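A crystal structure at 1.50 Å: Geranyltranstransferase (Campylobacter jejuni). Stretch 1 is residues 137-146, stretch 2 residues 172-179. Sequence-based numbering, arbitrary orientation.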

# COMPACT_ATOMS: atom_id res chain seq x y z
N THR A 137 12.90 -0.12 0.60
CA THR A 137 13.17 0.72 -0.57
C THR A 137 11.87 1.07 -1.31
O THR A 137 11.63 2.23 -1.69
N LEU A 138 11.03 0.07 -1.51
CA LEU A 138 9.80 0.33 -2.25
C LEU A 138 8.85 1.24 -1.47
O LEU A 138 8.29 2.18 -2.04
N ALA A 139 8.65 0.96 -0.18
CA ALA A 139 7.68 1.75 0.58
C ALA A 139 8.15 3.19 0.80
O ALA A 139 7.34 4.12 0.86
N PHE A 140 9.46 3.38 0.93
CA PHE A 140 10.00 4.74 1.05
C PHE A 140 9.76 5.50 -0.24
O PHE A 140 9.17 6.59 -0.24
N ASN A 141 10.19 4.93 -1.36
CA ASN A 141 10.15 5.66 -2.63
C ASN A 141 8.77 5.78 -3.27
O ASN A 141 8.52 6.73 -4.02
N ALA A 142 7.90 4.80 -3.00
CA ALA A 142 6.54 4.81 -3.54
C ALA A 142 5.55 5.52 -2.64
O ALA A 142 4.44 5.83 -3.09
N GLY A 143 5.93 5.76 -1.39
CA GLY A 143 5.00 6.31 -0.42
C GLY A 143 5.13 7.80 -0.23
O GLY A 143 5.52 8.53 -1.16
N LEU A 144 4.81 8.26 0.99
CA LEU A 144 4.86 9.69 1.28
C LEU A 144 6.26 10.31 1.15
O LEU A 144 6.38 11.52 0.95
N ASN A 145 7.31 9.49 1.25
CA ASN A 145 8.67 10.01 1.04
C ASN A 145 9.08 10.17 -0.42
O ASN A 145 10.19 10.63 -0.74
N GLY A 146 8.19 9.80 -1.33
CA GLY A 146 8.53 9.84 -2.74
C GLY A 146 7.31 10.12 -3.60
O GLY A 146 6.78 11.24 -3.62
N THR A 172 11.34 15.09 -8.89
CA THR A 172 12.21 14.10 -8.29
C THR A 172 11.39 13.17 -7.41
O THR A 172 11.65 11.97 -7.38
N HIS A 173 10.39 13.69 -6.72
CA HIS A 173 9.59 12.85 -5.84
C HIS A 173 8.53 12.09 -6.61
O HIS A 173 8.33 10.89 -6.37
N LYS A 174 7.84 12.78 -7.53
CA LYS A 174 6.72 12.17 -8.23
C LYS A 174 7.13 10.99 -9.11
O LYS A 174 6.47 9.94 -9.10
N THR A 175 8.21 11.14 -9.87
CA THR A 175 8.63 10.06 -10.77
C THR A 175 10.05 9.56 -10.59
O THR A 175 10.31 8.36 -10.78
N ALA A 176 10.98 10.43 -10.22
CA ALA A 176 12.38 9.98 -10.24
C ALA A 176 12.68 8.98 -9.13
O ALA A 176 13.46 8.06 -9.33
N ARG A 177 12.09 9.17 -7.95
CA ARG A 177 12.43 8.28 -6.84
C ARG A 177 12.05 6.83 -7.10
O ARG A 177 12.79 5.93 -6.73
N LEU A 178 10.91 6.59 -7.75
CA LEU A 178 10.51 5.22 -8.05
C LEU A 178 11.41 4.58 -9.13
O LEU A 178 11.69 3.37 -9.07
N ILE A 179 11.86 5.38 -10.10
CA ILE A 179 12.84 4.91 -11.09
C ILE A 179 14.17 4.55 -10.42
O ILE A 179 14.75 3.48 -10.67

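The most unusual feature is a close backbone-to-backbone approach at one end of the contact: at Gly146, which immediately precedes a helix, the main chain lies directly against the second stretch, the Gly146 C atom 3.1 Å from His173 O. The CA atoms of Gly146 and His173 are only 4.4 Å apart, and the two carbonyl oxygens, Gly146 O and His173 O, approach to 3.2 Å without a hydrogen bond, since both are acceptors. A side chain could not be accommodated here in this conformation, because an ideal CB on Gly146 would fall 2.1 Å from Asn141 O in its own stretch. The sharp reversal that delivers Gly146 is a type I turn from Gly143, held by Gly146 N donating to Gly143 O at 3.0 Å.

Arg177 dominates the side-chain packing. Its CA-to-CB bond points toward the first stretch, and an m rotamer at chi1 followed by t at chi2 and chi3 extends the chain past Gly146, where Arg177 CD lies 4.1 Å from Gly146 CA. The guanidinium thereby reaches the carbonyl of Asn145: Arg177 NH1 donates to Asn145 O at 2.7 Å, a short but weak hydrogen bond because its angle is only 128°. The same Arg177 NH1 sits 3.6 Å from Phe140 CE1, an approach oblique to the ring; the CA-to-CB bond of Phe140 itself starts sideways, and its t rotamer brings the ring end nearer. A water adds a second link, donating to Asn145 OD1 at 2.9 Å and accepting a weak hydrogen bond from Arg177 NH1 at 3.4 Å. Asn145 O also meets the edge of the His173 ring, 3.4 Å from His173 CD2, with the imidazole in an m rotamer at chi1.

The CA-to-CB bond of Asn141 points toward the second stretch from the nearly antiparallel helix, whose axis approaches that of the partner helix to 8.8 Å. Its m rotamer lets Asn141 ND2 fold back to donate to Thr137 O at 2.9 Å, while Asn141 OD1 lies 3.4 Å from Arg177 CB and finds its polar partner elsewhere in the structure. The amide is thus satisfied without a hydrogen bond across the contact.

Beyond Asn141 the packing becomes apolar. The CA-to-CB bonds of Leu138 and Leu178 both leave their helices sideways, yet both residues adopt the t, p rotamer, which turns their ends inward so that Leu138 CD1 and Leu178 CD1 meet at 4.0 Å. Ala142 CB packs on the same Leu178 methyl, 4.2 Å from Leu178 CD1. The CA-to-CB bonds of Lys174 and Thr175, by contrast, point away.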

# COMPACT_ATOMS: atom_id res chain seq x y z
CB THR A 137 14.17 0.05 -1.51
OG1 THR A 137 15.40 -0.15 -0.78
CG2 THR A 137 14.45 0.92 -2.73
CB LEU A 138 9.09 -0.97 -2.59
CG LEU A 138 7.88 -0.83 -3.54
CD1 LEU A 138 8.30 -0.22 -4.88
CD2 LEU A 138 7.25 -2.21 -3.74
CB ALA A 139 7.36 1.09 1.93
CB PHE A 140 11.50 4.70 1.38
CG PHE A 140 12.12 6.06 1.54
CD1 PHE A 140 12.66 6.74 0.45
CD2 PHE A 140 12.15 6.66 2.79
CE1 PHE A 140 13.25 7.99 0.61
CE2 PHE A 140 12.73 7.92 2.96
CZ PHE A 140 13.28 8.57 1.87
CB ASN A 141 11.17 5.08 -3.60
CG ASN A 141 12.59 5.40 -3.17
OD1 ASN A 141 13.04 6.53 -3.27
ND2 ASN A 141 13.29 4.40 -2.64
CB ALA A 142 6.06 3.38 -3.78
CB LEU A 144 4.25 9.98 2.64
CG LEU A 144 4.93 9.37 3.85
CD1 LEU A 144 6.02 10.32 4.38
CD2 LEU A 144 3.90 9.10 4.93
CB ASN A 145 9.70 9.16 1.77
CG ASN A 145 9.62 9.34 3.24
OD1 ASN A 145 10.04 10.37 3.77
ND2 ASN A 145 9.05 8.36 3.93
CB THR A 172 13.38 14.72 -7.53
OG1 THR A 172 14.13 15.52 -8.43
CG2 THR A 172 14.33 13.62 -7.08
CB HIS A 173 8.99 13.68 -4.69
CG HIS A 173 10.00 14.08 -3.66
ND1 HIS A 173 10.90 15.10 -3.87
CD2 HIS A 173 10.28 13.58 -2.44
CE1 HIS A 173 11.70 15.21 -2.81
NE2 HIS A 173 11.33 14.30 -1.93
CB LYS A 174 5.99 13.22 -9.07
CG LYS A 174 4.78 12.66 -9.79
CD LYS A 174 3.98 13.74 -10.51
CE LYS A 174 2.80 13.07 -11.20
NZ LYS A 174 2.20 13.87 -12.28
CB THR A 175 8.45 10.42 -12.24
OG1 THR A 175 9.15 11.63 -12.50
CG2 THR A 175 6.98 10.67 -12.55
CB ALA A 176 13.35 11.16 -10.17
CB ARG A 177 11.91 8.81 -5.50
CG ARG A 177 12.85 9.89 -4.91
CD ARG A 177 12.52 10.29 -3.49
NE ARG A 177 13.46 11.31 -3.03
CZ ARG A 177 13.57 11.74 -1.78
NH1 ARG A 177 12.79 11.26 -0.83
NH2 ARG A 177 14.49 12.65 -1.48
CB LEU A 178 9.03 5.15 -8.46
CG LEU A 178 8.46 3.72 -8.53
CD1 LEU A 178 8.54 3.03 -7.19
CD2 LEU A 178 7.03 3.73 -9.03
CB ILE A 179 13.02 5.96 -12.22
CG1 ILE A 179 11.74 6.02 -13.06
CG2 ILE A 179 14.22 5.63 -13.10
CD1 ILE A 179 11.61 7.24 -13.94
O HOH W 1 12.12 11.91 2.46